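Local coordinates for methanol--corrinoid protein co-methyltransferase (Methanosarcina barkeri, PDB 2I2X), which transfers the methyl group of methanol to the cob(I)amide carried by its partner protein MtaC, a zinc-dependent step of methanogenesis, at residues 269-274 against 295-300; 359-362 against 367-370. All blocks are in the same frame, centred on the assembly; numbering follows the deposited sequence.

Contact 1 comes first along the chain and closes before contact 2 opens; their centres lie about 11 Å apart. Contact 1 joins the turn leading into helix 273-280 to the loop between strands 285-287 and 309-311, close to the zinc at the end of the TIM barrel. Contact 2 sits farther out, about 18 Å from the centre of the chain, where helix 349-361 gives way to the short helix 365-368. The two touch directly: Met299 and Gly300 pack on Asp360, Val298 on Ala367, and Ile274 on Leu370. Both also reach the second copy of this protein, so a loop beside the zinc site, the helices outside it and the second subunit are in direct contact here.

Contact 1. Residues 269-274 against 295-300; sequences CGYENI and HSDVMG. With ZN (zinc ion), chain Q.
Tyr271 reaches from the turn 270-273 to the loop 295-300 and carries all the side-chain contacts between them. Its hydroxyl donates the one hydrogen bond across, with OH 2.8 Å from Asp297 OD2. The phenol ring and the carboxylate stand nearly perpendicular, 88° apart, and the donor meets OD2 from above the carboxylate plane, 40° out of it. The other oxygen of Asp297 turns back on its own chain: OD1 accepts from Met299 N at 2.8 Å, an Asx turn that fixes the rotation of the carboxylate while OD2 takes the tyrosine. Tyr335 and Glu331 of the second subunit hydrogen-bond to the backbone of Asp297.

His295 approaches from the direction opposite to Tyr271 and brings the edge of its imidazole to the hydroxyl, CE1 lying 3.0 Å from Tyr271 OH in the ring plane. The imidazole is held elsewhere, by NE2 to Glu287 and more weakly by ND1 to Ser296 O.

The apolar part of the contact is Met299. Bent at chi2 and chi3, the chain brings its methyl obliquely to the ring, CE 3.8 Å from Tyr271 CD2. The sulfur makes an oblique Met-aromatic contact, SD 5.1 Å from the centroid of the Tyr271 ring.

Two residues before Tyr271, Cys269 binds the zinc ion through SG at 2.4 Å, with Glu164 and Cys220 as further ligands. The His295 side chain is about 5 Å from the bound corrinoid. The contact thus joins two TIM-barrel loops beside the zinc site, at the C-terminal ends of the strands, where such barrels carry their active sites.

Helix 220-230 packs on both segments, its Met227 meeting Tyr271 and Met299, while Arg247 of helix 240-259 touches the Tyr271 side chain and strand 285-287 adds Glu287.

Contact 2. Residues 359-362 against 367-370; sequences SDRY and AYML
Water 1 is gripped by three side chains at the join of 359-362 with 367-370. It accepts from Arg361 NH1 at 3.1 Å, donates to Tyr362 OH at 3.0 Å, and lies 2.8 Å from Tyr368 OH. The water sits at the edge of the Arg361 guanidinium, in its plane, and links the two tyrosines, whose side chains run side by side and point the same way. Their closest ring atoms are Tyr362 CE1 and Tyr368 CE1, 4.0 Å apart.

The aliphatic chain of Arg361 packs against both rings. Its CG stands 3.8 Å above the plane of the Tyr362 ring, over the centre, and also meets Tyr368 CD1 at 3.5 Å, with CD beside Tyr368 CE1. The side chain starts out extended, CG anti to N (chi1 165°), and turns at chi3 (-69°) to bring the guanidinium to the hydroxyl end of the Tyr368 ring, off its centre. CZ lies 5.0 Å from the centroid of the Tyr368 ring, an off-centre cation-pi contact in which guanidinium and ring planes are 67° apart. NH2 is tied to Asp373 by a salt bridge.

Backbone carbonyls complete the packing. Arg361 O meets Tyr368 at the ring edge, and Asp360 O touches CB of Ala367 at 3.3 Å. The Asp360 carboxylate leads away, to the backbone N of Asn301 and Leu302 and to a salt bridge with Arg363.

Tyr362 OH is hydrogen-bonded to Asp3 of a neighbouring chain, probably the MtaC partner, whereas Ile403 of helix 389-409 packs on Tyr368. With no direct hydrogen bond across, the two segments are joined by water, van der Waals contact and cation-pi attraction; the carboxylate of Asp373 and the Tyr368 ring probably help to offset the cost of burying the Arg361 charge.

Contact 1. Residues 269-274 against 295-300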
# COMPACT_ATOMS: atom_id res chain seq x y z
N CYS A 269 -11.34 12.18 -5.58
CA CYS A 269 -12.05 12.18 -4.30
C CYS A 269 -13.50 12.67 -4.43
O CYS A 269 -14.25 12.73 -3.42
CB CYS A 269 -11.29 12.98 -3.24
SG CYS A 269 -10.96 14.70 -3.69
N GLY A 270 -13.90 12.97 -5.66
CA GLY A 270 -15.30 13.28 -5.98
C GLY A 270 -16.12 12.01 -6.09
O GLY A 270 -16.49 11.57 -7.18
N TYR A 271 -16.43 11.39 -4.95
CA TYR A 271 -17.26 10.21 -5.00
C TYR A 271 -18.61 10.47 -5.66
O TYR A 271 -19.21 9.54 -6.22
CB TYR A 271 -17.48 9.70 -3.61
CG TYR A 271 -16.28 8.99 -2.98
CD1 TYR A 271 -15.28 9.72 -2.36
CD2 TYR A 271 -16.20 7.59 -2.96
CE1 TYR A 271 -14.22 9.09 -1.74
CE2 TYR A 271 -15.13 6.95 -2.35
CZ TYR A 271 -14.14 7.71 -1.73
OH TYR A 271 -13.07 7.10 -1.09
N GLU A 272 -19.10 11.71 -5.57
CA GLU A 272 -20.33 12.09 -6.22
C GLU A 272 -20.20 12.11 -7.76
O GLU A 272 -21.20 12.30 -8.46
CB GLU A 272 -20.81 13.46 -5.71
CG GLU A 272 -19.96 14.71 -6.13
CD GLU A 272 -18.70 14.90 -5.28
OE1 GLU A 272 -18.10 16.00 -5.38
OE2 GLU A 272 -18.30 13.94 -4.55
N ASN A 273 -18.97 11.93 -8.27
CA ASN A 273 -18.73 11.90 -9.73
C ASN A 273 -19.60 10.89 -10.46
O ASN A 273 -19.89 11.05 -11.67
CB ASN A 273 -17.26 11.66 -10.07
CG ASN A 273 -16.37 12.84 -9.74
OD1 ASN A 273 -16.85 13.96 -9.48
ND2 ASN A 273 -15.06 12.60 -9.71
N ILE A 274 -20.03 9.84 -9.76
CA ILE A 274 -20.90 8.87 -10.43
C ILE A 274 -22.23 9.56 -10.85
O ILE A 274 -22.72 9.40 -11.99
CB ILE A 274 -21.11 7.57 -9.60
CG1 ILE A 274 -22.05 6.60 -10.31
CG2 ILE A 274 -21.64 7.90 -8.17
CD1 ILE A 274 -21.56 6.04 -11.59
N HIS A 295 -7.05 6.67 3.13
CA HIS A 295 -8.19 6.59 4.06
C HIS A 295 -9.03 5.39 3.80
O HIS A 295 -9.04 4.85 2.72
CB HIS A 295 -9.12 7.85 3.98
CG HIS A 295 -9.63 8.14 2.59
ND1 HIS A 295 -10.72 7.50 2.05
CD2 HIS A 295 -9.16 8.98 1.63
CE1 HIS A 295 -10.91 7.93 0.81
NE2 HIS A 295 -9.98 8.83 0.54
N SER A 296 -9.79 5.01 4.82
CA SER A 296 -10.77 3.94 4.78
C SER A 296 -12.05 4.45 4.11
O SER A 296 -12.41 5.63 4.23
CB SER A 296 -11.08 3.54 6.23
OG SER A 296 -11.72 2.30 6.29
N ASP A 297 -12.75 3.56 3.40
CA ASP A 297 -14.10 3.85 2.92
C ASP A 297 -14.94 2.61 2.85
O ASP A 297 -14.48 1.48 3.03
CB ASP A 297 -14.14 4.69 1.63
CG ASP A 297 -13.85 3.90 0.36
OD1 ASP A 297 -14.49 2.87 0.11
OD2 ASP A 297 -13.02 4.38 -0.45
N VAL A 298 -16.21 2.82 2.58
CA VAL A 298 -17.19 1.80 2.81
C VAL A 298 -17.80 1.41 1.48
O VAL A 298 -18.86 0.74 1.45
CB VAL A 298 -18.16 2.29 3.88
CG1 VAL A 298 -19.31 3.15 3.30
CG2 VAL A 298 -18.63 1.18 4.75
N MET A 299 -17.09 1.78 0.40
CA MET A 299 -17.50 1.45 -0.97
C MET A 299 -16.32 1.12 -1.88
O MET A 299 -16.26 1.60 -3.03
CB MET A 299 -18.41 2.55 -1.58
CG MET A 299 -17.86 4.02 -1.57
SD MET A 299 -17.80 4.75 0.09
CE MET A 299 -18.56 6.36 -0.31
N GLY A 300 -15.42 0.25 -1.39
CA GLY A 300 -14.13 0.00 -2.01
C GLY A 300 -14.20 -0.41 -3.47
O GLY A 300 -13.38 0.04 -4.27
ZN ZN Q . -9.82 15.66 -1.81

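Contact 2. Residues 359-362 against 367-370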
# COMPACT_ATOMS: atom_id res chain seq x y z
N SER A 359 -21.16 -5.84 -4.64
CA SER A 359 -20.16 -5.96 -3.56
C SER A 359 -20.45 -5.05 -2.36
O SER A 359 -20.39 -5.47 -1.19
CB SER A 359 -18.78 -5.62 -4.13
OG SER A 359 -17.82 -5.42 -3.09
N ASP A 360 -20.76 -3.80 -2.65
CA ASP A 360 -20.83 -2.80 -1.62
C ASP A 360 -22.22 -2.20 -1.45
O ASP A 360 -22.43 -1.48 -0.49
CB ASP A 360 -19.82 -1.68 -1.91
CG ASP A 360 -18.38 -2.18 -1.87
OD1 ASP A 360 -18.12 -3.15 -1.16
OD2 ASP A 360 -17.51 -1.58 -2.54
N ARG A 361 -23.15 -2.49 -2.37
CA ARG A 361 -24.49 -1.93 -2.29
C ARG A 361 -25.09 -1.96 -0.87
O ARG A 361 -25.81 -1.01 -0.49
CB ARG A 361 -25.48 -2.55 -3.34
CG ARG A 361 -26.99 -2.23 -3.02
CD ARG A 361 -28.05 -2.81 -4.00
NE ARG A 361 -27.86 -2.08 -5.21
CZ ARG A 361 -28.73 -1.31 -5.85
NH1 ARG A 361 -29.99 -1.19 -5.47
NH2 ARG A 361 -28.28 -0.70 -6.95
N TYR A 362 -24.81 -3.03 -0.10
CA TYR A 362 -25.47 -3.19 1.21
C TYR A 362 -24.57 -2.87 2.40
O TYR A 362 -25.00 -2.95 3.58
CB TYR A 362 -26.14 -4.58 1.35
CG TYR A 362 -27.25 -4.79 0.32
CD1 TYR A 362 -28.47 -4.10 0.41
CD2 TYR A 362 -27.06 -5.65 -0.77
CE1 TYR A 362 -29.48 -4.28 -0.55
CE2 TYR A 362 -28.05 -5.83 -1.74
CZ TYR A 362 -29.26 -5.16 -1.62
OH TYR A 362 -30.23 -5.35 -2.58
N ALA A 367 -22.98 3.89 0.41
CA ALA A 367 -22.63 3.12 -0.75
C ALA A 367 -23.90 2.86 -1.57
O ALA A 367 -23.91 3.06 -2.81
CB ALA A 367 -21.97 1.83 -0.33
N TYR A 368 -24.97 2.46 -0.87
CA TYR A 368 -26.25 2.22 -1.50
C TYR A 368 -26.67 3.30 -2.51
O TYR A 368 -27.07 2.99 -3.64
CB TYR A 368 -27.34 2.06 -0.43
CG TYR A 368 -28.62 1.50 -1.00
CD1 TYR A 368 -28.81 0.11 -1.10
CD2 TYR A 368 -29.62 2.35 -1.49
CE1 TYR A 368 -29.95 -0.42 -1.66
CE2 TYR A 368 -30.80 1.80 -2.05
CZ TYR A 368 -30.94 0.42 -2.14
OH TYR A 368 -32.06 -0.14 -2.67
N MET A 369 -26.61 4.57 -2.09
CA MET A 369 -26.99 5.69 -2.95
C MET A 369 -26.05 5.84 -4.13
O MET A 369 -26.45 6.27 -5.21
CB MET A 369 -27.01 6.99 -2.12
CG MET A 369 -27.56 8.23 -2.86
SD MET A 369 -26.31 9.17 -3.80
CE MET A 369 -25.62 10.18 -2.51
N LEU A 370 -24.79 5.49 -3.95
CA LEU A 370 -23.80 5.75 -4.98
C LEU A 370 -23.80 4.67 -6.04
O LEU A 370 -23.15 4.83 -7.08
CB LEU A 370 -22.42 5.87 -4.33
CG LEU A 370 -21.76 7.26 -4.27
CD1 LEU A 370 -22.70 8.36 -4.51
CD2 LEU A 370 -21.02 7.44 -3.01
O HOH W 1 -31.55 -2.80 -3.28